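Local coordinates for uncharacterized protein (Thermus thermophilus HB8, PDB 6SCE) that acts as a DNA nuclease of type III CRISPR defence that is switched on by binding cyclic oligoadenylate, at residues Pro292-Leu297 / Tyr306-His311; Gln301-Tyr306 / His401-Asp406; Leu408-Leu411 / Glu415-Val418; Asp427-Arg432 / Gly550-Val555. All coordinates share one frame; numbering follows the deposited sequence.

Contact 1: residues Pro292-Leu297 / Tyr306-His311; sequences PLLLAL and YAAYLH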
# COMPACT_ATOMS: atom_id res chain seq x y z
N PRO A 292 16.03 -22.37 7.48
CA PRO A 292 14.57 -22.25 7.35
C PRO A 292 14.11 -21.77 5.96
O PRO A 292 14.90 -21.19 5.19
CB PRO A 292 14.21 -21.17 8.38
CG PRO A 292 15.39 -21.02 9.25
CD PRO A 292 16.58 -21.39 8.42
N LEU A 293 12.85 -22.02 5.66
CA LEU A 293 12.18 -21.57 4.46
C LEU A 293 11.20 -20.46 4.79
O LEU A 293 10.56 -20.50 5.84
CB LEU A 293 11.32 -22.68 3.88
CG LEU A 293 11.89 -23.66 2.89
CD1 LEU A 293 13.11 -24.32 3.45
CD2 LEU A 293 10.82 -24.67 2.57
N LEU A 294 11.07 -19.53 3.86
CA LEU A 294 10.00 -18.53 3.90
C LEU A 294 9.22 -18.63 2.61
O LEU A 294 9.80 -18.56 1.52
CB LEU A 294 10.55 -17.13 4.06
CG LEU A 294 9.56 -15.95 3.98
CD1 LEU A 294 8.46 -16.12 5.03
CD2 LEU A 294 10.29 -14.64 4.16
N LEU A 295 7.91 -18.79 2.73
CA LEU A 295 6.99 -18.76 1.61
C LEU A 295 6.16 -17.49 1.71
O LEU A 295 5.63 -17.19 2.77
CB LEU A 295 6.06 -19.96 1.65
CG LEU A 295 6.64 -21.31 2.02
CD1 LEU A 295 5.53 -22.35 1.97
CD2 LEU A 295 7.78 -21.66 1.11
N ALA A 296 6.05 -16.76 0.62
CA ALA A 296 5.31 -15.51 0.61
C ALA A 296 4.82 -15.15 -0.78
O ALA A 296 5.42 -15.56 -1.80
CB ALA A 296 6.19 -14.37 1.14
N LEU A 297 3.72 -14.38 -0.82
CA LEU A 297 3.27 -13.72 -2.03
C LEU A 297 4.00 -12.38 -2.10
O LEU A 297 4.60 -11.96 -1.10
CB LEU A 297 1.74 -13.60 -1.98
CG LEU A 297 1.32 -15.06 -1.75
CD1 LEU A 297 0.44 -15.35 -0.56
CD2 LEU A 297 0.90 -15.77 -3.03
N TYR A 306 9.28 -7.83 4.61
CA TYR A 306 10.50 -7.50 5.34
C TYR A 306 10.43 -8.04 6.79
O TYR A 306 11.39 -8.58 7.30
CB TYR A 306 10.71 -6.02 5.33
CG TYR A 306 12.05 -5.60 5.87
CD1 TYR A 306 13.22 -6.13 5.35
CD2 TYR A 306 12.16 -4.67 6.88
CE1 TYR A 306 14.46 -5.76 5.82
CE2 TYR A 306 13.40 -4.28 7.36
CZ TYR A 306 14.55 -4.83 6.83
OH TYR A 306 15.79 -4.47 7.28
N ALA A 307 9.28 -7.86 7.44
CA ALA A 307 9.09 -8.41 8.78
C ALA A 307 9.28 -9.90 8.77
O ALA A 307 9.92 -10.45 9.66
CB ALA A 307 7.71 -8.05 9.32
N ALA A 308 8.72 -10.56 7.76
CA ALA A 308 8.85 -12.01 7.64
C ALA A 308 10.31 -12.44 7.50
O ALA A 308 10.72 -13.46 8.05
CB ALA A 308 8.03 -12.52 6.48
N TYR A 309 11.07 -11.68 6.72
CA TYR A 309 12.51 -11.90 6.59
C TYR A 309 13.22 -11.75 7.97
O TYR A 309 14.02 -12.60 8.34
CB TYR A 309 13.09 -10.93 5.57
CG TYR A 309 14.58 -10.82 5.66
CD1 TYR A 309 15.38 -11.87 5.24
CD2 TYR A 309 15.19 -9.71 6.23
CE1 TYR A 309 16.76 -11.79 5.36
CE2 TYR A 309 16.56 -9.62 6.34
CZ TYR A 309 17.34 -10.68 5.91
OH TYR A 309 18.70 -10.63 6.01
N LEU A 310 12.91 -10.70 8.71
CA LEU A 310 13.55 -10.47 10.00
C LEU A 310 13.21 -11.60 10.98
O LEU A 310 14.08 -12.09 11.70
CB LEU A 310 13.17 -9.13 10.60
CG LEU A 310 13.61 -7.90 9.82
CD1 LEU A 310 13.10 -6.66 10.52
CD2 LEU A 310 15.11 -7.88 9.65
N HIS A 311 11.96 -12.03 10.96
CA HIS A 311 11.50 -13.11 11.86
C HIS A 311 12.08 -14.48 11.48
O HIS A 311 12.62 -15.20 12.35
CB HIS A 311 9.98 -13.13 11.87
CG HIS A 311 9.38 -14.30 12.57
ND1 HIS A 311 9.42 -14.45 13.94
CD2 HIS A 311 8.72 -15.38 12.09
CE1 HIS A 311 8.78 -15.56 14.27
NE2 HIS A 311 8.36 -16.15 13.17
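Leu-294 reaches from the strand with both branches spread over the methyl group of Ala-308 on the helix. Leu-294 CD1 and Leu-294 CD2 each lie 3.9 Å from Ala-308 CB, so the fork of the leucine straddles the methyl instead of meeting it with one branch. The first torsion of Leu-294 explains the reach: CG stands anti to the backbone N (chi1 174°), which directs the isobutyl group across the gap. From there CD2 also touches the helix backbone, 4.0 Å from Tyr-309 N. Tyr-309 CB stays 4.9 Å from Leu-294 CD2, and its side chain leads off toward Phe-335, where the two rings meet edge-to-face. The nearest alpha carbons, those of Leu-294 and Tyr-309, are 7.6 Å apart; the small alanine is consistent with so close an approach. The pair joins the first two elements of a beta-alpha-beta unit, strand 293-297 and helix 303-312, with strand 316-321 completing it. Such units build Rossmann-like sheets, as in CARF domains. On the strand's other face, Leu-293, Leu-295 and Leu-297 pack against helix 354-370, so this strand is sandwiched between helices. No hydrogen bond crosses between the two segments, and the contact buries 105 Å² in all. Its chemistry is therefore purely apolar, which implies that cohesion here depends on the fit of branch to methyl and not on directed bonds.

Contact 2: residues Gln301-Tyr306 / His401-Asp406; sequences QAVPLY and HYLDGD. With nucleotides of chain B.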
# COMPACT_ATOMS: atom_id res chain seq x y z
N GLN A 301 2.51 -3.94 -0.50
CA GLN A 301 3.21 -3.58 0.75
C GLN A 301 4.47 -4.38 0.95
O GLN A 301 4.43 -5.60 1.04
CB GLN A 301 2.30 -3.73 1.94
CG GLN A 301 1.06 -2.91 1.87
CD GLN A 301 1.33 -1.44 1.63
OE1 GLN A 301 2.17 -0.84 2.32
NE2 GLN A 301 0.58 -0.84 0.71
N ALA A 302 5.61 -3.70 1.04
CA ALA A 302 6.87 -4.39 1.28
C ALA A 302 7.10 -4.72 2.76
O ALA A 302 7.79 -5.67 3.05
CB ALA A 302 8.02 -3.53 0.79
N VAL A 303 6.53 -3.95 3.68
CA VAL A 303 6.87 -4.13 5.10
C VAL A 303 6.58 -5.55 5.65
O VAL A 303 7.41 -6.10 6.34
CB VAL A 303 6.22 -3.04 5.98
CG1 VAL A 303 6.32 -3.37 7.46
CG2 VAL A 303 6.90 -1.69 5.72
N PRO A 304 5.42 -6.16 5.32
CA PRO A 304 5.17 -7.50 5.83
C PRO A 304 6.18 -8.52 5.38
O PRO A 304 6.57 -9.42 6.14
CB PRO A 304 3.77 -7.83 5.29
CG PRO A 304 3.10 -6.49 5.15
CD PRO A 304 4.22 -5.57 4.70
N LEU A 305 6.62 -8.42 4.13
CA LEU A 305 7.64 -9.30 3.63
C LEU A 305 8.96 -9.08 4.35
O LEU A 305 9.69 -10.03 4.66
CB LEU A 305 7.84 -9.06 2.14
CG LEU A 305 8.76 -10.04 1.40
CD1 LEU A 305 8.51 -11.51 1.67
CD2 LEU A 305 8.59 -9.77 -0.09
N TYR A 306 9.28 -7.83 4.61
CA TYR A 306 10.50 -7.50 5.34
C TYR A 306 10.43 -8.04 6.79
O TYR A 306 11.39 -8.58 7.30
CB TYR A 306 10.71 -6.02 5.33
CG TYR A 306 12.05 -5.60 5.87
CD1 TYR A 306 13.22 -6.13 5.35
CD2 TYR A 306 12.16 -4.67 6.88
CE1 TYR A 306 14.46 -5.76 5.82
CE2 TYR A 306 13.40 -4.28 7.36
CZ TYR A 306 14.55 -4.83 6.83
OH TYR A 306 15.79 -4.47 7.28
N HIS A 401 2.07 -16.92 9.76
CA HIS A 401 1.95 -15.68 10.51
C HIS A 401 1.36 -14.59 9.66
O HIS A 401 1.31 -14.69 8.43
CB HIS A 401 3.29 -15.23 11.08
CG HIS A 401 4.27 -14.80 10.04
ND1 HIS A 401 5.35 -15.58 9.66
CD2 HIS A 401 4.35 -13.67 9.29
CE1 HIS A 401 6.03 -14.95 8.71
NE2 HIS A 401 5.45 -13.79 8.47
N TYR A 402 0.94 -13.54 10.33
CA TYR A 402 0.38 -12.36 9.71
C TYR A 402 0.83 -11.16 10.51
O TYR A 402 0.47 -11.02 11.70
CB TYR A 402 -1.14 -12.47 9.68
CG TYR A 402 -1.82 -11.30 9.02
CD1 TYR A 402 -2.15 -10.17 9.74
CD2 TYR A 402 -2.19 -11.35 7.67
CE1 TYR A 402 -2.78 -9.09 9.14
CE2 TYR A 402 -2.81 -10.27 7.06
CZ TYR A 402 -3.10 -9.14 7.79
OH TYR A 402 -3.71 -8.04 7.22
N LEU A 403 1.57 -10.26 9.88
CA LEU A 403 1.93 -9.00 10.53
C LEU A 403 0.73 -8.12 10.71
O LEU A 403 0.02 -7.81 9.77
CB LEU A 403 3.00 -8.23 9.75
CG LEU A 403 3.42 -6.87 10.34
CD1 LEU A 403 4.29 -7.05 11.56
CD2 LEU A 403 4.21 -6.07 9.30
N ASP A 404 0.50 -7.72 11.96
CA ASP A 404 -0.55 -6.79 12.27
C ASP A 404 0.11 -5.54 12.85
O ASP A 404 0.28 -5.43 14.08
CB ASP A 404 -1.53 -7.43 13.26
CG ASP A 404 -2.63 -6.46 13.69
OD1 ASP A 404 -2.99 -5.58 12.90
OD2 ASP A 404 -3.10 -6.56 14.85
N GLY A 405 0.49 -4.61 11.97
CA GLY A 405 1.19 -3.39 12.36
C GLY A 405 2.62 -3.71 12.72
O GLY A 405 3.49 -3.80 11.84
N ASP A 406 2.86 -3.91 14.02
CA ASP A 406 4.21 -4.12 14.56
C ASP A 406 4.54 -5.48 15.18
O ASP A 406 5.65 -5.70 15.64
CB ASP A 406 4.50 -3.05 15.62
CG ASP A 406 3.61 -3.17 16.83
OD1 ASP A 406 2.40 -3.38 16.66
OD2 ASP A 406 4.11 -3.08 17.96
P A B 4 -1.23 -5.75 0.27
OP1 A B 4 -1.83 -4.39 0.34
OP2 A B 4 0.23 -5.90 -0.04
O5' A B 4 -1.58 -6.52 1.63
C5' A B 4 -0.82 -6.18 2.80
C4' A B 4 -1.68 -6.46 4.01
O4' A B 4 -0.85 -6.44 5.21
C3' A B 4 -2.77 -5.42 4.23
O3' A B 4 -3.98 -5.93 4.80
C2' A B 4 -2.10 -4.49 5.24
O2' A B 4 -3.02 -3.68 5.94
C1' A B 4 -1.42 -5.53 6.12
N9 A B 4 -0.39 -5.01 7.01
C8 A B 4 -0.33 -5.26 8.36
N7 A B 4 0.65 -4.63 8.94
C5 A B 4 1.26 -3.89 7.93
C6 A B 4 2.36 -3.00 7.92
N6 A B 4 3.06 -2.66 9.01
N1 A B 4 2.68 -2.42 6.74
C2 A B 4 1.96 -2.74 5.66
N3 A B 4 0.92 -3.57 5.54
C4 A B 4 0.62 -4.12 6.73
P A B 1 -4.86 -7.07 4.11
OP1 A B 1 -4.73 -8.35 4.87
OP2 A B 1 -4.60 -7.13 2.62
O5' A B 1 -6.33 -6.52 4.40
C5' A B 1 -6.99 -5.64 3.50
C4' A B 1 -7.95 -4.78 4.29
O4' A B 1 -7.20 -3.82 5.07
C3' A B 1 -8.93 -4.00 3.42
O3' A B 1 -10.18 -4.70 3.41
C2' A B 1 -8.98 -2.63 4.11
O2' A B 1 -9.97 -2.60 5.12
C1' A B 1 -7.59 -2.51 4.71
N9 A B 1 -6.57 -1.97 3.80
C8 A B 1 -5.33 -2.49 3.59
N7 A B 1 -4.64 -1.79 2.72
C5 A B 1 -5.48 -0.74 2.36
C6 A B 1 -5.32 0.34 1.48
N6 A B 1 -4.21 0.54 0.76
N1 A B 1 -6.35 1.21 1.35
C2 A B 1 -7.46 0.98 2.07
N3 A B 1 -7.72 -0.01 2.92
C4 A B 1 -6.68 -0.85 3.02
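Leu-403 packs against the first turn of helix 303-312 through a single methyl: CD2 lies 3.9 Å from Val-303 CG1 and 3.9 Å from Pro-304 CA. Its CG is anti to the backbone N (chi1 178°), which aims the isobutyl group at the helix. This is the tight part. The approach is looser at the proline ring, where Pro-304 CG is 4.3 Å from Leu-403 CD2; here both segments instead offer apolar groups to one face of the adenine of A4 of chain B. Pro-304 CG stands over N3 of the base at 3.7 Å, with CD next to it over the same face, while Leu-403 CD2 is 3.6 Å from N6. The polar contacts follow the Hoogsteen edge: Gly-405 N donates to N7 at 3.0 Å and N6 donates to Gly-405 O, two bonds that fix the base's rotation. Gln-301 N, at 3.0 Å, points nearly straight (166°) at A4 OP2, and Tyr-402 OH donates to OP1 of A1 at 2.6 Å, the phosphate oxygen lying in the plane of the ring at its edge. With an alanine at Pro-304 the adenine face loses its cover over N3 and C4, and the base would probably tilt more freely. These contacts form part of the cyclic oligoadenylate pocket. Strand 399-404 runs between strands 375-378 and 407-410; Leu-403 also touches Ala-307 one turn along the helix, and Val-303 meets Leu-428 of helix 425-432.

Contact 3: residues Leu408-Leu411 / Glu415-Val418; sequences LLLL and EAEV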
# COMPACT_ATOMS: atom_id res chain seq x y z
N LEU A 408 3.80 -9.95 14.82
CA LEU A 408 3.24 -11.00 14.04
C LEU A 408 2.22 -11.76 14.84
O LEU A 408 2.49 -12.21 15.97
CB LEU A 408 4.29 -12.00 13.58
CG LEU A 408 5.48 -11.48 12.85
CD1 LEU A 408 6.37 -12.66 12.56
CD2 LEU A 408 5.10 -10.79 11.56
N LEU A 409 1.06 -11.94 14.26
CA LEU A 409 0.09 -12.87 14.76
C LEU A 409 0.39 -14.26 14.25
O LEU A 409 0.63 -14.46 13.06
CB LEU A 409 -1.30 -12.47 14.32
CG LEU A 409 -1.63 -11.01 14.53
CD1 LEU A 409 -3.03 -10.77 14.01
CD2 LEU A 409 -1.48 -10.65 16.01
N LEU A 410 0.43 -15.23 15.15
CA LEU A 410 0.65 -16.61 14.78
C LEU A 410 -0.72 -17.22 14.55
O LEU A 410 -1.62 -17.07 15.38
CB LEU A 410 1.37 -17.38 15.91
CG LEU A 410 2.62 -16.68 16.45
CD1 LEU A 410 3.23 -17.55 17.55
CD2 LEU A 410 3.62 -16.46 15.32
N LEU A 411 -0.90 -17.89 13.42
CA LEU A 411 -2.22 -18.37 13.06
C LEU A 411 -2.82 -19.39 14.06
O LEU A 411 -4.02 -19.38 14.26
CB LEU A 411 -2.23 -18.93 11.63
CG LEU A 411 -2.63 -17.85 10.60
CD1 LEU A 411 -4.09 -17.46 10.74
CD2 LEU A 411 -1.74 -16.60 10.69
N GLU A 415 1.59 -14.47 19.58
CA GLU A 415 2.22 -13.40 18.78
C GLU A 415 3.71 -13.54 18.84
O GLU A 415 4.25 -14.02 19.86
CB GLU A 415 1.83 -12.03 19.33
CG GLU A 415 0.33 -11.82 19.39
CD GLU A 415 -0.05 -10.44 19.91
OE1 GLU A 415 0.82 -9.59 20.20
OE2 GLU A 415 -1.25 -10.20 20.01
N ALA A 416 4.41 -13.16 17.77
CA ALA A 416 5.87 -13.09 17.80
C ALA A 416 6.33 -11.65 17.74
O ALA A 416 5.90 -10.87 16.88
CB ALA A 416 6.50 -13.89 16.67
N GLU A 417 7.16 -11.28 18.71
CA GLU A 417 7.84 -10.00 18.67
C GLU A 417 8.91 -10.10 17.59
O GLU A 417 9.68 -11.06 17.57
CB GLU A 417 8.51 -9.72 20.02
CG GLU A 417 7.54 -9.32 21.10
CD GLU A 417 6.83 -8.02 20.78
OE1 GLU A 417 7.39 -7.13 20.08
OE2 GLU A 417 5.69 -7.89 21.22
N VAL A 418 8.93 -9.13 16.69
CA VAL A 418 9.87 -9.11 15.58
C VAL A 418 11.16 -8.46 16.04
O VAL A 418 11.10 -7.50 16.80
CB VAL A 418 9.27 -8.29 14.44
CG1 VAL A 418 10.20 -8.22 13.23
CG2 VAL A 418 7.96 -8.95 14.01
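Leu-409 CD2 lies against one face of the Glu-415 carboxylate, 4.0 Å from OE2, the oxygen that forms a salt bridge with Arg-407; the other flat groups are the peptides, which meet through their N-H and C=O. Leu-408 N donates to Ala-416 O at 3.1 Å and Ala-416 N returns a bond to Leu-408 O at 2.8 Å. This reciprocal pair has its N-H angles at 161° and 153°, so Leu-408 and Ala-416 form a hydrogen-bonded antiparallel pair with their side chains on one face of the sheet. Leu-409 and Glu-415 make the next, non-hydrogen-bonded pair on the opposite face, their side chains running side by side in the same direction. The arrangement is a beta hairpin, strands 407-410 and 415-417, and the second strand is the outermost one at this end of the mixed sheet. Leu-410 has CG anti to its carbonyl carbon (chi1 -50°), which bends the branches back over the partner strand until CD2 is 4.1 Å from Ala-416 CB. A serine in place of Leu-410 lacks these branches, and the Ala-416 methyl and the backbone at Glu-415 would probably be left more open at this edge. Past the last bridge, Val-418 crosses Leu-408 at about a right angle, CG2 against CG at 3.7 Å, while Leu-310 of helix 303-312 packs on the valine.

Contact 4: residues Asp427-Arg432 / Gly550-Val555; sequences DLLALR and GALWFV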
# COMPACT_ATOMS: atom_id res chain seq x y z
N ASP A 427 17.38 -1.32 3.59
CA ASP A 427 17.02 -2.69 3.18
C ASP A 427 15.55 -2.75 2.82
O ASP A 427 15.19 -3.29 1.78
CB ASP A 427 17.36 -3.72 4.26
CG ASP A 427 18.86 -3.94 4.41
OD1 ASP A 427 19.61 -3.41 3.59
OD2 ASP A 427 19.30 -4.61 5.35
N LEU A 428 14.69 -2.17 3.66
CA LEU A 428 13.30 -2.10 3.31
C LEU A 428 13.11 -1.42 1.95
O LEU A 428 12.36 -1.91 1.08
CB LEU A 428 12.50 -1.36 4.38
CG LEU A 428 11.03 -1.14 4.07
CD1 LEU A 428 10.31 -2.47 3.86
CD2 LEU A 428 10.43 -0.38 5.24
N LEU A 429 13.79 -0.29 1.75
CA LEU A 429 13.66 0.45 0.51
C LEU A 429 14.13 -0.35 -0.73
O LEU A 429 13.51 -0.25 -1.79
CB LEU A 429 14.41 1.80 0.60
CG LEU A 429 13.70 2.92 1.35
CD1 LEU A 429 14.70 4.00 1.73
CD2 LEU A 429 12.56 3.52 0.55
N ALA A 430 15.21 -1.11 -0.58
CA ALA A 430 15.67 -2.01 -1.62
C ALA A 430 14.57 -3.01 -1.97
O ALA A 430 14.21 -3.21 -3.14
CB ALA A 430 16.93 -2.73 -1.17
N LEU A 431 13.96 -3.60 -0.94
CA LEU A 431 12.91 -4.59 -1.16
C LEU A 431 11.77 -3.98 -1.93
O LEU A 431 11.14 -4.62 -2.77
CB LEU A 431 12.44 -5.17 0.18
CG LEU A 431 11.31 -6.18 0.14
CD1 LEU A 431 11.81 -7.45 -0.52
CD2 LEU A 431 10.89 -6.45 1.58
N ARG A 432 11.50 -2.72 -1.64
CA ARG A 432 10.48 -1.97 -2.30
C ARG A 432 10.80 -1.55 -3.72
O ARG A 432 9.90 -1.22 -4.44
CB ARG A 432 10.21 -0.70 -1.52
CG ARG A 432 9.18 0.25 -2.09
CD ARG A 432 7.82 -0.41 -2.22
NE ARG A 432 6.87 0.54 -2.79
CZ ARG A 432 6.85 0.89 -4.07
NH1 ARG A 432 7.68 0.34 -4.97
NH2 ARG A 432 5.98 1.78 -4.47
N GLY A 550 8.07 -1.45 11.96
CA GLY A 550 7.10 -1.73 10.86
C GLY A 550 6.46 -0.51 10.20
O GLY A 550 5.42 -0.63 9.45
N ALA A 551 7.04 0.66 10.49
CA ALA A 551 6.67 1.88 9.78
C ALA A 551 7.94 2.61 9.34
O ALA A 551 8.86 2.84 10.13
CB ALA A 551 5.80 2.77 10.63
N LEU A 552 8.00 2.90 8.05
CA LEU A 552 9.05 3.75 7.49
C LEU A 552 8.60 5.20 7.57
O LEU A 552 7.42 5.52 7.37
CB LEU A 552 9.31 3.39 6.03
CG LEU A 552 10.60 3.96 5.44
CD1 LEU A 552 11.83 3.47 6.16
CD2 LEU A 552 10.67 3.52 3.98
N TRP A 553 9.55 6.09 7.85
CA TRP A 553 9.28 7.53 7.94
C TRP A 553 10.27 8.26 7.04
O TRP A 553 11.46 7.97 7.07
CB TRP A 553 9.51 8.06 9.36
CG TRP A 553 8.55 7.60 10.41
CD1 TRP A 553 8.46 6.36 10.96
CD2 TRP A 553 7.59 8.41 11.09
NE1 TRP A 553 7.46 6.32 11.91
CE2 TRP A 553 6.93 7.57 12.02
CE3 TRP A 553 7.22 9.76 11.01
CZ2 TRP A 553 5.91 8.04 12.86
CZ3 TRP A 553 6.20 10.21 11.81
CH2 TRP A 553 5.55 9.35 12.72
N PHE A 554 9.75 9.20 6.25
CA PHE A 554 10.57 10.14 5.52
C PHE A 554 10.50 11.48 6.24
O PHE A 554 9.45 11.87 6.75
CB PHE A 554 10.04 10.31 4.09
CG PHE A 554 10.14 9.07 3.26
CD1 PHE A 554 11.29 8.30 3.27
CD2 PHE A 554 9.07 8.67 2.47
CE1 PHE A 554 11.38 7.15 2.50
CE2 PHE A 554 9.15 7.52 1.70
CZ PHE A 554 10.30 6.77 1.70
N VAL A 555 11.63 12.18 6.25
CA VAL A 555 11.75 13.44 6.97
C VAL A 555 11.92 14.59 5.97
O VAL A 555 12.69 14.47 5.00
CB VAL A 555 12.96 13.43 7.92
CG1 VAL A 555 13.03 14.73 8.73
CG2 VAL A 555 12.91 12.24 8.86
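Leu-428 is the first residue of the helix segment to touch the strand, its CD2 lying 4.0 Å from Leu-552 CB. Both leucines hold CG anti to the backbone N (chi1 176° in Leu-428), and the two side chains slide past one another in opposite directions. That overlap brings Leu-428 CD2 to 4.1 Å from Leu-552 CD2 as well. Leu-429 follows, and meets the same leucine from another direction, at about a right angle: its CD2 is 3.9 Å from Leu-552 CD2. The same methyl of Leu-429 reaches Phe-554 CZ at 4.1 Å, approaching the ring at its edge, close to the ring plane. Leu-552 is thus gripped by two consecutive helix residues, while Phe-554 lends only its rim here and packs more widely on helix 561-579. Farther on, Leu-431 turns to helix 326-338 and Tyr-306, and Arg-432 hydrogen-bonds through NH2 to Ser-577 O. The helix axis passes 10.8 Å from the strand axis, at 97° to it, so only about one turn faces the strand. Strand 551-558 belongs to the C-terminal mixed sheet, probably that of the nuclease domain, and just before it Gly-550 O accepts a bond from N6 of an adenine of the bound RNA. With no hydrogen bond between the segments, the chemistry implies a contact held by van der Waals packing of leucine branches and a ring edge alone, the ligand bond being made apart from it at Gly-550.

In the fold
Contacts 1, 2 and 3 belong to one mixed sheet, and contacts 1 and 2 use the same helix, 303-312, sharing Tyr-306. Ala-308 packs on His-401 between those two, and His-311 touches Leu-408 and Ala-416, so the helix spans from the sheet's interior to its edge hairpin. Contacts 1, 2 and 4 are buried and apolar between their segments; contact 3, at the edge, is partly exposed and the only one with backbone bonds across it. Contact 2 adds polar recognition of the nucleotide to its apolar packing. Contact 4 joins this region to the C-terminal sheet, touching contact 2 where Val-303 meets Gly-550, close to the ligand.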